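PDB 7KV2: RagB/SusD family nutrient uptake outer membrane protein from Bacteroides thetaiotaomicron, which probably binds beta-glucans at the bacterial surface as a SusD-like, outer-membrane glycan-binding protein that serves nutrient uptake. Local coordinates for residues Q252-P257 / Y403-T408; L203-D208 / I248-Y253; T266-I271 / N399-R404. One frame throughout, in Å; residues are numbered along the deposited sequence.

Interaction 1 (Q252-P257 / Y403-T408); sequences QYDLMP and YRYSET. With NA (sodium ion), chain G.
D254 and Y405 bring the two backbones together, their CA atoms 6.1 Å apart, where an irregular, extended run of chain at Y253-L255 passes a strand that gives way to a helix. The R404 carbonyl O accepts the amide of E407 at 2.8 Å, in the turn that leads into helix 405-417. Just there the side chain of Y405 leaves toward the loop, with CG anti to the backbone N (chi1 -175°). Its ring lies flat against the loop backbone. The carbonyl carbon of Y253 sits 3.8 Å above the ring plane, over the centre, and D254 CA rests over the same face nearer the rim, with Y405 CD2 3.3 Å from the carbonyl carbon of D254.

With the ring in this place, its hydroxyl reaches a sodium site on the SusD fold, a helical, tetratricopeptide-repeat-like scaffold. Y253 O binds the sodium ion at 2.4 Å and Y405 OH at 2.8 Å; a water joins them, and the carbonyls of I248 and S250 complete the set, so Y405 gives the site its one side-chain ligand.

On the flanks the packing is apolar. Y253 CB meets Y405 CD1 at 3.6 Å before the Y253 ring turns away toward A218 of helix 217-231. L255 crosses the Y405 side chain at about a right angle, and its CD2 branch continues onto the start of the helix, 3.7 Å from S406 CB; R435 of helix 425-435 packs against both L255 and S406. The D254 carboxylate, steeply inclined to the Y405 ring, turns back on its own segment, where OD1 accepts the amide of L255.

Interaction 2 (L203-D208 / I248-Y253); sequences LPMRED and ISSPQY. With NA (sodium ion), chain G.
A sodium site formed mainly by backbone carbonyls lies at the end of helix 237-249, and M205 and R206 meet the turn that leads out of it. The ion takes I248 O, S250 O and Y253 O, the first two at 2.5 Å each, together with a water and the hydroxyl of Y405. Three carbonyls from six successive residues can converge because the chain leaves the helix at S250 and folds through a type I beta turn, S250 to Y253. An ST turn lies within it: S250 OG accepts the amide of Q252 at 2.8 Å.

Loop 203-208 meets this turn from the side of the Y253 ring and the Q252 carbonyl. Y253 OH donates to M205 O, which lies in the ring plane beyond the hydroxyl; the separation is very short, 2.5 Å. M205 CG, anti to its backbone N (chi1 -176°), packs 3.9 Å from Y253 CE2. R206 runs extended from CG to NE across the phenol end, its CB 3.4 Å from Y253 OH, and CD passes close to Q252. At the tip, R206 NH1 donates to Q252 O at 2.9 Å. The donor lies nearly along the C=O axis (170°), although the oxygen is tilted 27° from the guanidinium plane. Further along that group, NE bonds to Y212 OH and NH2 to S270 O.

The R206 guanidinium is thus fixed by partners on all three of its nitrogens, and its positive charge, beside the carbonyls of Q252 and S270, may polarise them. Y253 appears to be tied at both ends, its hydroxyl by M205 and its carbonyl by sodium, which makes it one link between loop 203-208 and the ion.

Interaction 3 (T266-I271 / N399-R404); sequences TGEWSI and NLRIYR. With EDO (1,2-ethanediol), chain F.
E268 CG stands anti to the carbonyl carbon (chi1 -64°), and the chain beyond is extended (chi2 -178°), which carries the carboxylate toward N399; N399 CG is likewise anti to its carbonyl carbon, which puts the amide beside the carboxylate. The two flat groups stack, their planes 15° apart, with E268 CD 3.4 Å from N399 CG. Alongside this stack E268 OE2 accepts the backbone N of N399 at 3.0 Å, met on the anti side and out of the carboxylate plane. In the amide, OD1 accepts the backbone N of Y279, and ND2 donates to E276 and to a water weakly bonded to E268 OE1.

R401 sets one guanidinium face over E268 CG, with NH2 3.5 Å from it. Its NH1 turns back to N399 O at 2.8 Å and also donates to a water that bonds E268 OE2, bridging the two charges. A second water links R401 NE to G267 O. E268 OE1 and O each receive a hydroxyl of 1,2-ethanediol, probably from the crystallisation liquor.

The E268 carboxylate thus ties a type II beta turn, G267 to S270, to the start of strand 400-404. That strand pairs antiparallel with 273-277, a two-stranded sheet interrupted by a classic beta bulge, where I402 and Y403 both face F275.

From the N terminus, 203-208 comes first and meets 248-253 in interaction 2, closing a short loop that holds helices 217-231 and 237-249. The chain runs straight on: interaction 1 starts from the shared residues Q252 and Y253 and closes a long loop onto 403-408. Interaction 3 opens at 266-271 and closes at 399-404, so its loop nests within that of interaction 1, the two sharing Y403 and R404. The sodium ion joins interactions 1 and 2, while D254 pairs with I271, and R206 with S270, across to interaction 3. Together they bind the end of helix 237-249 to strand 400-404 and helix 405-417.

Interaction 1 (Q252-P257 / Y403-T408)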
loop_
_atom_site.group_PDB
_atom_site.type_symbol
_atom_site.label_atom_id
_atom_site.label_comp_id
_atom_site.label_asym_id
_atom_site.label_seq_id
_atom_site.Cartn_x
_atom_site.Cartn_y
_atom_site.Cartn_z
ATOM N N GLN A 252 0.140 11.910 19.983
ATOM C CA GLN A 252 -0.071 12.523 18.635
ATOM C C GLN A 252 -0.391 11.464 17.575
ATOM O O GLN A 252 -0.402 11.811 16.368
ATOM C CB GLN A 252 1.108 13.406 18.297
ATOM C CG GLN A 252 1.147 14.628 19.220
ATOM C CD GLN A 252 2.168 15.607 18.725
ATOM O OE1 GLN A 252 1.827 16.706 18.254
ATOM N NE2 GLN A 252 3.423 15.213 18.798
ATOM N N TYR A 253 -0.749 10.274 18.029
ATOM C CA TYR A 253 -1.300 9.175 17.202
ATOM C C TYR A 253 -2.498 8.590 17.939
ATOM O O TYR A 253 -2.422 8.296 19.164
ATOM C CB TYR A 253 -0.212 8.130 16.915
ATOM C CG TYR A 253 0.899 8.641 16.053
ATOM C CD1 TYR A 253 0.675 9.013 14.736
ATOM C CD2 TYR A 253 2.192 8.719 16.540
ATOM C CE1 TYR A 253 1.709 9.466 13.928
ATOM C CE2 TYR A 253 3.225 9.213 15.767
ATOM C CZ TYR A 253 2.984 9.582 14.450
ATOM O OH TYR A 253 4.026 10.007 13.664
ATOM N N ASP A 254 -3.602 8.414 17.234
ATOM C CA ASP A 254 -4.840 7.910 17.857
ATOM C C ASP A 254 -5.768 7.517 16.725
ATOM O O ASP A 254 -5.383 7.803 15.548
ATOM C CB ASP A 254 -5.499 8.977 18.742
ATOM C CG ASP A 254 -6.354 8.400 19.871
ATOM O OD1 ASP A 254 -6.733 7.212 19.791
ATOM O OD2 ASP A 254 -6.645 9.159 20.821
ATOM N N LEU A 255 -6.923 6.934 17.053
ATOM C CA LEU A 255 -7.943 6.548 16.039
ATOM C C LEU A 255 -8.842 7.747 15.762
ATOM O O LEU A 255 -9.260 8.437 16.721
ATOM C CB LEU A 255 -8.788 5.359 16.508
ATOM C CG LEU A 255 -8.070 4.023 16.683
ATOM C CD1 LEU A 255 -9.019 2.958 17.231
ATOM C CD2 LEU A 255 -7.419 3.556 15.386
ATOM N N MET A 256 -9.177 7.968 14.486
ATOM C CA MET A 256 -10.258 8.908 14.134
ATOM C C MET A 256 -11.537 8.291 14.679
ATOM O O MET A 256 -11.791 7.083 14.576
ATOM C CB MET A 256 -10.380 9.096 12.615
ATOM C CG MET A 256 -9.108 9.575 11.959
ATOM S SD MET A 256 -9.415 10.330 10.314
ATOM C CE MET A 256 -10.147 11.878 10.878
ATOM N N PRO A 257 -12.405 9.078 15.344
ATOM C CA PRO A 257 -13.585 8.462 15.929
ATOM C C PRO A 257 -14.535 7.869 14.892
ATOM O O PRO A 257 -15.243 6.961 15.247
ATOM C CB PRO A 257 -14.267 9.633 16.662
ATOM C CG PRO A 257 -13.193 10.669 16.885
ATOM C CD PRO A 257 -12.187 10.467 15.761
ATOM N N TYR A 403 0.515 3.538 6.472
ATOM C CA TYR A 403 0.440 3.116 7.895
ATOM C C TYR A 403 -0.565 3.986 8.644
ATOM O O TYR A 403 -0.459 5.259 8.632
ATOM C CB TYR A 403 1.789 3.197 8.599
ATOM C CG TYR A 403 2.811 2.312 7.970
ATOM C CD1 TYR A 403 2.583 0.948 7.820
ATOM C CD2 TYR A 403 4.056 2.815 7.613
ATOM C CE1 TYR A 403 3.543 0.110 7.250
ATOM C CE2 TYR A 403 5.018 1.978 7.073
ATOM C CZ TYR A 403 4.777 0.623 6.918
ATOM O OH TYR A 403 5.736 -0.146 6.304
ATOM N N ARG A 404 -1.539 3.298 9.240
ATOM C CA ARG A 404 -2.588 3.930 10.072
ATOM C C ARG A 404 -2.445 3.374 11.484
ATOM O O ARG A 404 -2.026 2.225 11.643
ATOM C CB ARG A 404 -3.983 3.655 9.537
ATOM C CG ARG A 404 -4.157 4.137 8.104
ATOM C CD ARG A 404 -5.592 4.209 7.631
ATOM N NE ARG A 404 -6.261 2.936 7.343
ATOM C CZ ARG A 404 -7.159 2.329 8.125
ATOM N NH1 ARG A 404 -7.487 2.819 9.322
ATOM N NH2 ARG A 404 -7.748 1.226 7.701
ATOM N N TYR A 405 -2.859 4.160 12.459
ATOM C CA TYR A 405 -2.718 3.788 13.879
ATOM C C TYR A 405 -3.498 2.512 14.194
ATOM O O TYR A 405 -3.108 1.813 15.095
ATOM C CB TYR A 405 -3.203 4.935 14.744
ATOM C CG TYR A 405 -3.009 4.772 16.231
ATOM C CD1 TYR A 405 -1.760 4.845 16.807
ATOM C CD2 TYR A 405 -4.101 4.675 17.071
ATOM C CE1 TYR A 405 -1.602 4.797 18.190
ATOM C CE2 TYR A 405 -3.964 4.612 18.445
ATOM C CZ TYR A 405 -2.716 4.682 19.011
ATOM O OH TYR A 405 -2.623 4.668 20.375
ATOM N N SER A 406 -4.602 2.201 13.518
ATOM C CA SER A 406 -5.294 0.909 13.773
ATOM C C SER A 406 -4.329 -0.266 13.498
ATOM O O SER A 406 -4.428 -1.309 14.169
ATOM C CB SER A 406 -6.558 0.824 12.986
ATOM O OG SER A 406 -6.279 0.850 11.607
ATOM N N GLU A 407 -3.374 -0.099 12.580
ATOM C CA GLU A 407 -2.366 -1.127 12.316
ATOM C C GLU A 407 -1.384 -1.218 13.479
ATOM O O GLU A 407 -0.964 -2.364 13.816
ATOM C CB GLU A 407 -1.623 -0.870 11.015
ATOM C CG GLU A 407 -0.865 -2.103 10.601
ATOM C CD GLU A 407 -0.243 -2.140 9.225
ATOM O OE1 GLU A 407 -0.286 -1.118 8.495
ATOM O OE2 GLU A 407 0.339 -3.243 8.908
ATOM N N THR A 408 -1.015 -0.075 14.059
ATOM C CA THR A 408 -0.187 -0.064 15.279
ATOM C C THR A 408 -0.875 -0.911 16.368
ATOM O O THR A 408 -0.219 -1.738 16.981
ATOM C CB THR A 408 0.017 1.370 15.776
ATOM O OG1 THR A 408 0.491 2.202 14.724
ATOM C CG2 THR A 408 1.005 1.412 16.915
HETATM NA NA NA G . -1.431 7.136 20.978
HETATM O O HOH W 1 -3.020 7.859 22.391
#

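Interaction 2 (L203-D208 / I248-Y253)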
loop_
_atom_site.group_PDB
_atom_site.type_symbol
_atom_site.label_atom_id
_atom_site.label_comp_id
_atom_site.label_asym_id
_atom_site.label_seq_id
_atom_site.Cartn_x
_atom_site.Cartn_y
_atom_site.Cartn_z
ATOM N N LEU A 203 15.249 11.263 13.819
ATOM C CA LEU A 203 13.918 11.393 13.166
ATOM C C LEU A 203 12.894 11.842 14.196
ATOM O O LEU A 203 12.820 11.309 15.291
ATOM C CB LEU A 203 13.527 10.037 12.590
ATOM C CG LEU A 203 14.325 9.608 11.370
ATOM C CD1 LEU A 203 13.954 8.209 10.914
ATOM C CD2 LEU A 203 14.190 10.599 10.225
ATOM N N PRO A 204 11.985 12.766 13.850
ATOM C CA PRO A 204 10.900 13.088 14.772
ATOM C C PRO A 204 9.874 11.944 14.827
ATOM O O PRO A 204 9.776 11.175 13.844
ATOM C CB PRO A 204 10.365 14.383 14.183
ATOM C CG PRO A 204 10.609 14.227 12.677
ATOM C CD PRO A 204 11.916 13.473 12.568
ATOM N N MET A 205 9.111 11.886 15.916
ATOM C CA MET A 205 8.014 10.896 16.088
ATOM C C MET A 205 6.890 11.210 15.087
ATOM O O MET A 205 6.339 10.251 14.497
ATOM C CB MET A 205 7.496 10.897 17.527
ATOM C CG MET A 205 6.449 9.845 17.811
ATOM S SD MET A 205 6.942 8.158 17.466
ATOM C CE MET A 205 7.633 7.633 19.028
ATOM N N ARG A 206 6.599 12.494 14.864
ATOM C CA ARG A 206 5.548 12.953 13.911
ATOM C C ARG A 206 6.047 14.212 13.211
ATOM O O ARG A 206 6.675 15.054 13.864
ATOM C CB ARG A 206 4.234 13.241 14.636
ATOM C CG ARG A 206 3.029 13.426 13.734
ATOM C CD ARG A 206 1.699 13.673 14.421
ATOM N NE ARG A 206 0.791 13.988 13.326
ATOM C CZ ARG A 206 -0.148 13.193 12.845
ATOM N NH1 ARG A 206 -0.541 12.104 13.499
ATOM N NH2 ARG A 206 -0.792 13.588 11.756
ATOM N N GLU A 207 5.700 14.391 11.943
ATOM C CA GLU A 207 6.024 15.638 11.226
ATOM C C GLU A 207 5.012 16.744 11.510
ATOM O O GLU A 207 4.033 16.502 12.212
ATOM C CB GLU A 207 6.166 15.324 9.749
ATOM C CG GLU A 207 7.623 15.067 9.362
ATOM C CD GLU A 207 8.574 16.237 9.570
ATOM O OE1 GLU A 207 8.107 17.339 9.997
ATOM O OE2 GLU A 207 9.795 16.043 9.347
ATOM N N ASP A 208 5.297 17.938 10.982
ATOM C CA ASP A 208 4.394 19.107 11.004
ATOM C C ASP A 208 3.784 19.293 9.611
ATOM O O ASP A 208 4.096 18.518 8.695
ATOM C CB ASP A 208 5.103 20.373 11.499
ATOM C CG ASP A 208 6.292 20.807 10.646
ATOM O OD1 ASP A 208 6.281 20.584 9.457
ATOM O OD2 ASP A 208 7.253 21.322 11.223
ATOM N N ILE A 248 1.842 4.026 20.555
ATOM C CA ILE A 248 0.589 4.007 21.347
ATOM C C ILE A 248 0.723 5.027 22.486
ATOM O O ILE A 248 -0.267 5.727 22.759
ATOM C CB ILE A 248 0.256 2.579 21.834
ATOM C CG1 ILE A 248 -0.236 1.695 20.676
ATOM C CG2 ILE A 248 -0.746 2.598 22.960
ATOM C CD1 ILE A 248 -0.190 0.209 20.984
ATOM N N SER A 249 1.887 5.147 23.120
ATOM C CA SER A 249 2.080 6.117 24.228
ATOM C C SER A 249 2.029 7.559 23.704
ATOM O O SER A 249 1.660 8.437 24.474
ATOM C CB SER A 249 3.383 5.879 24.971
ATOM O OG SER A 249 3.370 4.603 25.585
ATOM N N SER A 250 2.401 7.827 22.450
ATOM C CA SER A 250 2.343 9.196 21.898
ATOM C C SER A 250 0.915 9.716 21.937
ATOM O O SER A 250 -0.016 9.096 21.389
ATOM C CB SER A 250 2.877 9.280 20.484
ATOM O OG SER A 250 2.642 10.604 19.991
ATOM N N PRO A 251 0.708 10.945 22.457
ATOM C CA PRO A 251 -0.590 11.591 22.344
ATOM C C PRO A 251 -0.812 12.079 20.905
ATOM O O PRO A 251 -1.882 12.544 20.641
ATOM C CB PRO A 251 -0.493 12.782 23.315
ATOM C CG PRO A 251 0.976 13.122 23.320
ATOM C CD PRO A 251 1.708 11.808 23.121
ATOM N N GLN A 252 0.140 11.910 19.983
ATOM C CA GLN A 252 -0.071 12.523 18.635
ATOM C C GLN A 252 -0.391 11.464 17.575
ATOM O O GLN A 252 -0.402 11.811 16.368
ATOM C CB GLN A 252 1.108 13.406 18.297
ATOM C CG GLN A 252 1.147 14.628 19.220
ATOM C CD GLN A 252 2.168 15.607 18.725
ATOM O OE1 GLN A 252 1.827 16.706 18.254
ATOM N NE2 GLN A 252 3.423 15.213 18.798
ATOM N N TYR A 253 -0.749 10.274 18.029
ATOM C CA TYR A 253 -1.300 9.175 17.202
ATOM C C TYR A 253 -2.498 8.590 17.939
ATOM O O TYR A 253 -2.422 8.296 19.164
ATOM C CB TYR A 253 -0.212 8.130 16.915
ATOM C CG TYR A 253 0.899 8.641 16.053
ATOM C CD1 TYR A 253 0.675 9.013 14.736
ATOM C CD2 TYR A 253 2.192 8.719 16.540
ATOM C CE1 TYR A 253 1.709 9.466 13.928
ATOM C CE2 TYR A 253 3.225 9.213 15.767
ATOM C CZ TYR A 253 2.984 9.582 14.450
ATOM O OH TYR A 253 4.026 10.007 13.664
HETATM NA NA NA G . -1.431 7.136 20.978
HETATM O O HOH W 1 -3.020 7.859 22.391
#

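Interaction 3 (T266-I271 / N399-R404)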
loop_
_atom_site.group_PDB
_atom_site.type_symbol
_atom_site.label_atom_id
_atom_site.label_comp_id
_atom_site.label_asym_id
_atom_site.label_seq_id
_atom_site.Cartn_x
_atom_site.Cartn_y
_atom_site.Cartn_z
ATOM N N THR A 266 -10.077 15.584 3.753
ATOM C CA THR A 266 -9.881 16.114 5.121
ATOM C C THR A 266 -9.247 15.103 6.080
ATOM O O THR A 266 -8.764 15.556 7.133
ATOM C CB THR A 266 -11.171 16.668 5.714
ATOM O OG1 THR A 266 -12.161 15.638 5.715
ATOM C CG2 THR A 266 -11.587 17.913 4.964
ATOM N N GLY A 267 -9.208 13.808 5.751
ATOM C CA GLY A 267 -8.599 12.779 6.612
ATOM C C GLY A 267 -7.130 12.557 6.319
ATOM O O GLY A 267 -6.501 11.801 7.090
ATOM N N GLU A 268 -6.569 13.237 5.312
ATOM C CA GLU A 268 -5.124 13.127 5.003
ATOM C C GLU A 268 -4.320 13.647 6.197
ATOM O O GLU A 268 -4.606 14.760 6.714
ATOM C CB GLU A 268 -4.748 13.850 3.717
ATOM C CG GLU A 268 -5.411 13.234 2.489
ATOM C CD GLU A 268 -5.000 13.918 1.189
ATOM O OE1 GLU A 268 -4.516 15.063 1.244
ATOM O OE2 GLU A 268 -5.206 13.329 0.095
ATOM N N TRP A 269 -3.308 12.886 6.595
ATOM C CA TRP A 269 -2.367 13.267 7.685
ATOM C C TRP A 269 -3.159 13.627 8.952
ATOM O O TRP A 269 -2.772 14.592 9.652
ATOM C CB TRP A 269 -1.404 14.389 7.215
ATOM C CG TRP A 269 -0.513 13.881 6.099
ATOM C CD1 TRP A 269 -0.576 14.197 4.773
ATOM C CD2 TRP A 269 0.531 12.901 6.213
ATOM N NE1 TRP A 269 0.386 13.502 4.063
ATOM C CE2 TRP A 269 1.086 12.716 4.932
ATOM C CE3 TRP A 269 1.090 12.202 7.283
ATOM C CZ2 TRP A 269 2.154 11.846 4.711
ATOM C CZ3 TRP A 269 2.190 11.393 7.071
ATOM C CH2 TRP A 269 2.689 11.202 5.795
ATOM N N SER A 270 -4.174 12.837 9.266
ATOM C CA SER A 270 -5.005 13.005 10.484
ATOM C C SER A 270 -4.229 12.470 11.694
ATOM O O SER A 270 -3.089 11.954 11.565
ATOM C CB SER A 270 -6.274 12.246 10.360
ATOM O OG SER A 270 -5.987 10.855 10.463
ATOM N N ILE A 271 -4.887 12.442 12.847
ATOM C CA ILE A 271 -4.228 11.879 14.054
ATOM C C ILE A 271 -3.973 10.382 13.862
ATOM O O ILE A 271 -3.095 9.824 14.534
ATOM C CB ILE A 271 -5.053 12.176 15.301
ATOM C CG1 ILE A 271 -4.164 11.969 16.536
ATOM C CG2 ILE A 271 -6.345 11.382 15.319
ATOM C CD1 ILE A 271 -4.487 12.895 17.643
ATOM N N ASN A 399 -4.343 10.875 -1.410
ATOM C CA ASN A 399 -3.103 10.253 -0.900
ATOM C C ASN A 399 -3.277 8.732 -0.712
ATOM O O ASN A 399 -4.375 8.244 -0.399
ATOM C CB ASN A 399 -2.701 10.851 0.451
ATOM C CG ASN A 399 -2.188 12.269 0.388
ATOM O OD1 ASN A 399 -2.171 12.910 -0.679
ATOM N ND2 ASN A 399 -1.779 12.757 1.556
ATOM N N LEU A 400 -2.206 7.961 -0.880
ATOM C CA LEU A 400 -2.227 6.497 -0.608
ATOM C C LEU A 400 -1.856 6.313 0.857
ATOM O O LEU A 400 -0.714 6.638 1.234
ATOM C CB LEU A 400 -1.304 5.739 -1.577
ATOM C CG LEU A 400 -1.361 4.239 -1.365
ATOM C CD1 LEU A 400 -2.738 3.682 -1.713
ATOM C CD2 LEU A 400 -0.260 3.549 -2.174
ATOM N N ARG A 401 -2.815 5.858 1.681
ATOM C CA ARG A 401 -2.517 5.618 3.116
ATOM C C ARG A 401 -1.632 4.365 3.236
ATOM O O ARG A 401 -2.028 3.302 2.791
ATOM C CB ARG A 401 -3.812 5.488 3.903
ATOM C CG ARG A 401 -4.473 6.826 4.230
ATOM C CD ARG A 401 -5.007 7.559 3.000
ATOM N NE ARG A 401 -5.943 8.612 3.430
ATOM C CZ ARG A 401 -6.515 9.495 2.613
ATOM N NH1 ARG A 401 -6.239 9.502 1.320
ATOM N NH2 ARG A 401 -7.340 10.391 3.114
ATOM N N ILE A 402 -0.473 4.456 3.854
ATOM C CA ILE A 402 0.462 3.310 4.010
ATOM C C ILE A 402 0.322 2.713 5.419
ATOM O O ILE A 402 -0.036 1.527 5.514
ATOM C CB ILE A 402 1.912 3.761 3.695
ATOM C CG1 ILE A 402 2.036 4.379 2.298
ATOM C CG2 ILE A 402 2.868 2.602 3.892
ATOM C CD1 ILE A 402 1.572 3.452 1.173
ATOM N N TYR A 403 0.515 3.538 6.472
ATOM C CA TYR A 403 0.440 3.116 7.895
ATOM C C TYR A 403 -0.565 3.986 8.644
ATOM O O TYR A 403 -0.459 5.259 8.632
ATOM C CB TYR A 403 1.789 3.197 8.599
ATOM C CG TYR A 403 2.811 2.312 7.970
ATOM C CD1 TYR A 403 2.583 0.948 7.820
ATOM C CD2 TYR A 403 4.056 2.815 7.613
ATOM C CE1 TYR A 403 3.543 0.110 7.250
ATOM C CE2 TYR A 403 5.018 1.978 7.073
ATOM C CZ TYR A 403 4.777 0.623 6.918
ATOM O OH TYR A 403 5.736 -0.146 6.304
ATOM N N ARG A 404 -1.539 3.298 9.240
ATOM C CA ARG A 404 -2.588 3.930 10.072
ATOM C C ARG A 404 -2.445 3.374 11.484
ATOM O O ARG A 404 -2.026 2.225 11.643
ATOM C CB ARG A 404 -3.983 3.655 9.537
ATOM C CG ARG A 404 -4.157 4.137 8.104
ATOM C CD ARG A 404 -5.592 4.209 7.631
ATOM N NE ARG A 404 -6.261 2.936 7.343
ATOM C CZ ARG A 404 -7.159 2.329 8.125
ATOM N NH1 ARG A 404 -7.487 2.819 9.322
ATOM N NH2 ARG A 404 -7.748 1.226 7.701
HETATM C C1 EDO F . -6.005 17.060 5.086
HETATM O O1 EDO F . -4.765 17.371 5.755
HETATM C C2 EDO F . -6.211 17.689 3.711
HETATM O O2 EDO F . -5.174 17.502 2.745
HETATM O O HOH W 2 -5.583 9.425 6.212
HETATM O O HOH W 3 -7.623 11.716 0.311
HETATM O O HOH W 4 -1.182 15.706 1.671
#